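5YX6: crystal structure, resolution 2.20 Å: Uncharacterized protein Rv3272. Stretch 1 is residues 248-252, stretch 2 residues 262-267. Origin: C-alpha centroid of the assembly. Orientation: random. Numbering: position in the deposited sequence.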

# COMPACT_ATOMS: atom_id res chain seq x y z
N THR A 248 2.05 16.25 16.38
CA THR A 248 1.68 15.56 17.62
C THR A 248 2.92 15.02 18.33
O THR A 248 3.38 13.93 18.02
CB THR A 248 0.71 14.39 17.37
OG1 THR A 248 1.17 13.61 16.26
CG2 THR A 248 -0.69 14.90 17.10
N GLN A 249 3.43 15.77 19.30
CA GLN A 249 4.72 15.47 19.90
C GLN A 249 4.58 15.14 21.38
O GLN A 249 3.69 15.67 22.05
CB GLN A 249 5.67 16.65 19.70
CG GLN A 249 5.95 16.97 18.25
CD GLN A 249 6.53 15.79 17.49
OE1 GLN A 249 7.43 15.11 17.98
NE2 GLN A 249 5.99 15.54 16.30
N PRO A 250 5.45 14.27 21.91
CA PRO A 250 6.59 13.60 21.26
C PRO A 250 6.22 12.35 20.46
O PRO A 250 5.60 11.43 20.99
CB PRO A 250 7.50 13.24 22.43
CG PRO A 250 6.56 13.03 23.56
CD PRO A 250 5.43 14.02 23.36
N SER A 251 6.63 12.33 19.20
CA SER A 251 6.39 11.22 18.28
C SER A 251 7.47 11.23 17.21
O SER A 251 7.31 11.83 16.15
CB SER A 251 5.00 11.32 17.65
OG SER A 251 4.61 10.09 17.06
N ASP A 252 8.59 10.58 17.50
CA ASP A 252 9.78 10.70 16.69
C ASP A 252 10.81 9.64 17.07
O ASP A 252 10.51 8.72 17.83
CB ASP A 252 10.38 12.10 16.84
CG ASP A 252 11.09 12.59 15.58
OD1 ASP A 252 11.71 11.76 14.87
OD2 ASP A 252 11.02 13.80 15.28
N VAL A 262 12.46 4.90 18.97
CA VAL A 262 11.27 5.53 18.44
C VAL A 262 10.16 5.54 19.50
O VAL A 262 9.80 4.49 20.01
CB VAL A 262 10.78 4.78 17.18
CG1 VAL A 262 9.49 5.39 16.67
CG2 VAL A 262 11.87 4.78 16.11
N ILE A 263 9.64 6.72 19.82
CA ILE A 263 8.61 6.88 20.85
C ILE A 263 7.42 7.68 20.35
O ILE A 263 7.59 8.72 19.72
CB ILE A 263 9.16 7.59 22.11
CG1 ILE A 263 10.30 6.80 22.76
CG2 ILE A 263 8.05 7.81 23.12
CD1 ILE A 263 11.04 7.59 23.85
N SER A 264 6.22 7.20 20.63
CA SER A 264 5.03 8.02 20.40
C SER A 264 4.19 8.08 21.68
O SER A 264 3.56 7.10 22.07
CB SER A 264 4.20 7.47 19.24
OG SER A 264 3.18 8.40 18.91
N ALA A 265 4.20 9.25 22.31
CA ALA A 265 3.51 9.44 23.57
C ALA A 265 3.03 10.88 23.68
O ALA A 265 3.55 11.67 24.47
CB ALA A 265 4.42 9.08 24.74
N TYR A 266 2.05 11.23 22.86
CA TYR A 266 1.58 12.60 22.76
C TYR A 266 0.21 12.79 23.41
O TYR A 266 -0.18 13.91 23.73
CB TYR A 266 1.54 13.03 21.29
CG TYR A 266 0.65 12.16 20.43
CD1 TYR A 266 1.13 10.99 19.87
CD2 TYR A 266 -0.68 12.51 20.19
CE1 TYR A 266 0.32 10.19 19.09
CE2 TYR A 266 -1.49 11.71 19.41
CZ TYR A 266 -0.99 10.55 18.86
OH TYR A 266 -1.79 9.74 18.08
N VAL A 267 -0.54 11.70 23.60
CA VAL A 267 -1.79 11.77 24.36
C VAL A 267 -1.46 12.02 25.83
O VAL A 267 -0.60 11.35 26.39
CB VAL A 267 -2.64 10.49 24.23

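This is a short antiparallel backbone pairing, extended at one end by a threonine packed over a tyrosine ring. Asp-252 and Ile-263 form a hydrogen-bonded pair. The amide N of Asp-252 donates to Ile-263 O at 3.1 Å, and Ile-263 N donates to Asp-252 O at 3.0 Å. The side chains of these two residues lie on the same face of the sheet.

The next pair, Ser-251 and Ser-264, is of the non-hydrogen-bonded type. Its CA atoms are 4.1 Å apart. Both side chains point to the other face, so the hydroxyls can meet. Ser-251 OG and Ser-264 OG are hydrogen-bonded at 2.9 Å, and either could be the donor. Both serines have chi1 near t. This side-chain bond links a pair whose own backbone atoms are not bonded to each other.

Beyond it, Ala-265 N donates to Pro-250 O at 2.9 Å, with a nearly straight angle of 175°. The peptide bond before Pro-250 is cis. Within the first stretch, Ser-251 N donates to Gln-249 OE1 at 3.1 Å. The side chain of Gln-249 thus reaches forward along its own chain to the amide of Ser-251, while its CA-to-CB bond points away from the second stretch.

Weaker CA-H...O contacts accompany the backbone bonds. Ser-251 CA lies 3.1 Å from Ile-263 O, and Val-262 CA lies 3.3 Å from Asp-252 O. Each of these carbonyl oxygens also accepts an N-H bond.

Tyr-266 has the largest area covered by the opposing stretch. Its CA-to-CB bond points toward that stretch, as does that of Thr-248 toward the second stretch. Thr-248 CB sits over one face of the ring, 3.7 Å from Tyr-266 CD2, in a CH-pi contact. Tyr-266 CB also packs against Gln-249 O at 3.5 Å.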